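Local coordinates for protein PUF4 (Saccharomyces cerevisiae, PDB 3BWT), which binds mRNA through its Pumilio homology domain, a curved array of helical repeats that recognises single-stranded RNA, at residues Thr73-Ser84 against Cys106-Val116. Sequence-based numbering, arbitrary orientation.
Sequences TEQRIVLTKISS and CIKTDEEAQIV
Glu112 OE1 accepts four hydrogen bonds, and one crosses the interface: Arg76 NH2 donates to it over 3.1 Å, nearly in the guanidinium plane and onto the syn lone pair. The others come from the turn before helix 110-120. Thr109 N, at 2.8 Å, meets OE1 almost head-on to the C-O bond; Thr109 OG1 uses the anti lone pair; Lys108 N, at 3.2 Å, arrives from above the carboxylate plane. Glu112 N in turn donates to Thr109 OG1, which closes a capping box with Thr109 as N-cap. Glu112 OE2 takes Arg76 NE, completing a two-pronged salt bridge whose guanidinium and carboxylate planes lie 30° apart. A bend at chi3 of Arg76 (64°) turns the guanidinium across the glutamate chain; Thr73 OG1 accepts a further bond from Arg76 NH2, and Cys106 O sits 3.4 Å above one face of the Arg76 guanidinium, offset toward its rim. With an alanine in place of Glu112 the carboxylate is gone, and the Arg76 charge would probably be left without its mate and the N-H groups of Lys108 and Thr109 without their shared acceptor. The Lys108 chain crosses the arginine roughly at right angles, bringing two like charges close, which the glutamate probably offsets in part.

Further along, contact is mostly apolar. Ile77 CG1 lies against Glu112 CG at 3.7 Å. Ile115 divides its branches: CG2 meets Thr80 CG2 at 3.6 Å and also Ser84 CB, while CD1 touches Lys81 CG at 3.7 Å. At the exposed margin, Lys81 and Glu111 form a long salt bridge.

The segment axes approach to 10.2 Å and run nearly parallel, 11° apart. Such side-by-side packing of corresponding helices of neighbouring repeats, here Pumilio repeats 2 and 3, is characteristic of the Pumilio-repeat superhelix of PUF RNA-binding domains.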
loop_
_atom_site.group_PDB
_atom_site.type_symbol
_atom_site.label_atom_id
_atom_site.label_comp_id
_atom_site.label_asym_id
_atom_site.label_seq_id
_atom_site.Cartn_x
_atom_site.Cartn_y
_atom_site.Cartn_z
ATOM N N THR A 73 25.350 16.178 8.221
ATOM C CA THR A 73 24.830 16.282 6.866
ATOM C C THR A 73 25.931 16.053 5.829
ATOM O O THR A 73 25.701 15.419 4.798
ATOM C CB THR A 73 24.116 17.612 6.634
ATOM O OG1 THR A 73 22.824 17.551 7.248
ATOM C CG2 THR A 73 23.946 17.871 5.150
ATOM N N GLU A 74 27.130 16.547 6.114
ATOM C CA GLU A 74 28.238 16.351 5.202
ATOM C C GLU A 74 28.476 14.858 5.028
ATOM O O GLU A 74 28.599 14.360 3.908
ATOM C CB GLU A 74 29.508 17.043 5.709
ATOM C CG GLU A 74 29.497 18.567 5.567
ATOM C CD GLU A 74 28.477 19.234 6.482
ATOM O OE1 GLU A 74 28.526 18.991 7.710
ATOM O OE2 GLU A 74 27.627 20.005 5.976
ATOM N N GLN A 75 28.535 14.144 6.145
ATOM C CA GLN A 75 28.823 12.720 6.108
ATOM C C GLN A 75 27.686 11.964 5.438
ATOM O O GLN A 75 27.915 11.093 4.596
ATOM C CB GLN A 75 29.057 12.202 7.514
ATOM C CG GLN A 75 30.371 12.629 8.108
ATOM C CD GLN A 75 30.383 12.532 9.617
ATOM O OE1 GLN A 75 29.353 12.721 10.271
ATOM N NE2 GLN A 75 31.548 12.244 10.182
ATOM N N ARG A 76 26.459 12.316 5.800
ATOM C CA ARG A 76 25.295 11.676 5.223
ATOM C C ARG A 76 25.308 11.782 3.707
ATOM O O ARG A 76 24.971 10.821 3.005
ATOM C CB ARG A 76 24.009 12.284 5.772
ATOM C CG ARG A 76 22.777 11.470 5.424
ATOM C CD ARG A 76 21.537 11.953 6.161
ATOM N NE ARG A 76 21.181 13.306 5.756
ATOM C CZ ARG A 76 21.310 14.374 6.531
ATOM N NH1 ARG A 76 21.768 14.241 7.770
ATOM N NH2 ARG A 76 20.973 15.571 6.068
ATOM N N ILE A 77 25.697 12.945 3.200
ATOM C CA ILE A 77 25.735 13.160 1.757
ATOM C C ILE A 77 26.766 12.268 1.074
ATOM O O ILE A 77 26.590 11.876 -0.085
ATOM C CB ILE A 77 25.972 14.644 1.414
ATOM C CG1 ILE A 77 24.823 15.477 1.985
ATOM C CG2 ILE A 77 26.035 14.845 -0.083
ATOM C CD1 ILE A 77 25.080 16.951 2.031
ATOM N N VAL A 78 27.832 11.933 1.796
ATOM C CA VAL A 78 28.860 11.061 1.255
ATOM C C VAL A 78 28.345 9.628 1.198
ATOM O O VAL A 78 28.546 8.923 0.206
ATOM C CB VAL A 78 30.169 11.118 2.078
ATOM C CG1 VAL A 78 31.154 10.044 1.601
ATOM C CG2 VAL A 78 30.788 12.501 1.998
ATOM N N LEU A 79 27.684 9.195 2.267
ATOM C CA LEU A 79 27.096 7.865 2.290
ATOM C C LEU A 79 26.082 7.729 1.162
ATOM O O LEU A 79 25.995 6.676 0.517
ATOM C CB LEU A 79 26.440 7.570 3.639
ATOM C CG LEU A 79 27.405 7.498 4.824
ATOM C CD1 LEU A 79 26.734 6.920 6.068
ATOM C CD2 LEU A 79 28.643 6.697 4.457
ATOM N N THR A 80 25.328 8.796 0.911
ATOM C CA THR A 80 24.340 8.776 -0.163
ATOM C C THR A 80 25.040 8.659 -1.511
ATOM O O THR A 80 24.615 7.888 -2.367
ATOM C CB THR A 80 23.420 10.044 -0.189
ATOM O OG1 THR A 80 22.800 10.252 1.088
ATOM C CG2 THR A 80 22.336 9.897 -1.251
ATOM N N LYS A 81 26.112 9.422 -1.704
ATOM C CA LYS A 81 26.798 9.412 -2.999
ATOM C C LYS A 81 27.433 8.064 -3.325
ATOM O O LYS A 81 27.415 7.628 -4.471
ATOM C CB LYS A 81 27.833 10.538 -3.102
ATOM C CG LYS A 81 27.215 11.932 -3.262
ATOM C CD LYS A 81 28.283 13.031 -3.355
ATOM C CE LYS A 81 27.654 14.411 -3.565
ATOM N NZ LYS A 81 28.682 15.469 -3.802
ATOM N N ILE A 82 27.977 7.406 -2.311
ATOM C CA ILE A 82 28.651 6.134 -2.493
ATOM C C ILE A 82 27.652 5.027 -2.787
ATOM O O ILE A 82 27.888 4.165 -3.647
ATOM C CB ILE A 82 29.473 5.758 -1.232
ATOM C CG1 ILE A 82 30.731 6.635 -1.130
ATOM C CG2 ILE A 82 29.833 4.276 -1.229
ATOM C CD1 ILE A 82 31.580 6.363 0.102
ATOM N N SER A 83 26.527 5.054 -2.076
ATOM C CA SER A 83 25.537 3.993 -2.223
ATOM C C SER A 83 24.626 4.177 -3.432
ATOM O O SER A 83 24.131 3.193 -3.977
ATOM C CB SER A 83 24.714 3.830 -0.943
ATOM O OG SER A 83 24.102 5.043 -0.571
ATOM N N SER A 84 24.439 5.421 -3.870
ATOM C CA SER A 84 23.422 5.744 -4.880
ATOM C C SER A 84 23.480 4.933 -6.178
ATOM O O SER A 84 22.442 4.600 -6.734
ATOM C CB SER A 84 23.391 7.243 -5.190
ATOM O OG SER A 84 24.628 7.689 -5.717
ATOM N N CYS A 106 16.080 10.179 6.567
ATOM C CA CYS A 106 17.076 11.023 7.215
ATOM C C CYS A 106 17.496 12.256 6.424
ATOM O O CYS A 106 18.030 13.199 6.996
ATOM C CB CYS A 106 18.318 10.209 7.564
ATOM S SG CYS A 106 18.139 9.212 9.026
ATOM N N ILE A 107 17.268 12.255 5.117
ATOM C CA ILE A 107 17.798 13.332 4.296
ATOM C C ILE A 107 17.102 14.654 4.563
ATOM O O ILE A 107 15.885 14.729 4.644
ATOM C CB ILE A 107 17.800 13.001 2.785
ATOM C CG1 ILE A 107 16.377 12.815 2.264
ATOM C CG2 ILE A 107 18.657 11.772 2.517
ATOM C CD1 ILE A 107 16.330 12.344 0.825
ATOM N N LYS A 108 17.907 15.697 4.706
ATOM C CA LYS A 108 17.399 17.019 4.996
ATOM C C LYS A 108 17.512 17.936 3.771
ATOM O O LYS A 108 16.587 18.692 3.480
ATOM C CB LYS A 108 18.125 17.604 6.223
ATOM C CG LYS A 108 17.819 16.866 7.545
ATOM C CD LYS A 108 18.644 17.384 8.740
ATOM C CE LYS A 108 20.112 16.952 8.659
ATOM N NZ LYS A 108 20.871 17.017 9.957
ATOM N N THR A 109 18.627 17.853 3.046
ATOM C CA THR A 109 18.891 18.766 1.923
ATOM C C THR A 109 18.140 18.384 0.654
ATOM O O THR A 109 17.572 17.300 0.556
ATOM C CB THR A 109 20.405 18.848 1.560
ATOM O OG1 THR A 109 20.821 17.625 0.939
ATOM C CG2 THR A 109 21.262 19.110 2.791
ATOM N N ASP A 110 18.157 19.274 -0.328
ATOM C CA ASP A 110 17.472 19.015 -1.584
ATOM C C ASP A 110 18.441 18.411 -2.588
ATOM O O ASP A 110 18.039 17.765 -3.554
ATOM C CB ASP A 110 16.848 20.295 -2.137
ATOM C CG ASP A 110 15.640 20.732 -1.339
ATOM O OD1 ASP A 110 15.151 19.922 -0.519
ATOM O OD2 ASP A 110 15.169 21.875 -1.552
ATOM N N GLU A 111 19.728 18.628 -2.349
ATOM C CA GLU A 111 20.761 17.973 -3.134
ATOM C C GLU A 111 20.699 16.468 -2.880
ATOM O O GLU A 111 20.899 15.656 -3.788
ATOM C CB GLU A 111 22.133 18.526 -2.748
ATOM C CG GLU A 111 23.252 17.497 -2.747
ATOM C CD GLU A 111 24.583 18.097 -2.332
ATOM O OE1 GLU A 111 24.579 18.990 -1.446
ATOM O OE2 GLU A 111 25.625 17.678 -2.898
ATOM N N GLU A 112 20.425 16.117 -1.628
ATOM C CA GLU A 112 20.271 14.735 -1.210
ATOM C C GLU A 112 19.073 14.096 -1.883
ATOM O O GLU A 112 19.097 12.907 -2.202
ATOM C CB GLU A 112 20.066 14.667 0.301
ATOM C CG GLU A 112 21.335 14.586 1.115
ATOM C CD GLU A 112 21.063 14.730 2.600
ATOM O OE1 GLU A 112 20.576 15.801 3.028
ATOM O OE2 GLU A 112 21.342 13.769 3.340
ATOM N N ALA A 113 18.015 14.882 -2.071
ATOM C CA ALA A 113 16.786 14.370 -2.667
ATOM C C ALA A 113 16.966 14.194 -4.157
ATOM O O ALA A 113 16.460 13.238 -4.746
ATOM C CB ALA A 113 15.620 15.290 -2.383
ATOM N N GLN A 114 17.693 15.118 -4.772
ATOM C CA GLN A 114 17.954 15.013 -6.197
ATOM C C GLN A 114 18.810 13.796 -6.511
ATOM O O GLN A 114 18.560 13.101 -7.489
ATOM C CB GLN A 114 18.584 16.293 -6.745
ATOM C CG GLN A 114 17.551 17.344 -7.095
ATOM C CD GLN A 114 16.319 16.733 -7.744
ATOM O OE1 GLN A 114 15.197 16.931 -7.272
ATOM N NE2 GLN A 114 16.524 15.973 -8.823
ATOM N N ILE A 115 19.802 13.526 -5.671
ATOM C CA ILE A 115 20.613 12.320 -5.822
ATOM C C ILE A 115 19.770 11.046 -5.695
ATOM O O ILE A 115 20.005 10.059 -6.398
ATOM C CB ILE A 115 21.787 12.283 -4.813
ATOM C CG1 ILE A 115 22.850 13.320 -5.189
ATOM C CG2 ILE A 115 22.402 10.892 -4.745
ATOM C CD1 ILE A 115 23.968 13.459 -4.168
ATOM N N VAL A 116 18.784 11.068 -4.803
ATOM C CA VAL A 116 17.936 9.905 -4.627
ATOM C C VAL A 116 16.990 9.719 -5.810
ATOM O O VAL A 116 16.940 8.638 -6.382
ATOM C CB VAL A 116 17.175 9.929 -3.287
ATOM C CG1 VAL A 116 16.041 8.920 -3.295
ATOM C CG2 VAL A 116 18.132 9.639 -2.136
#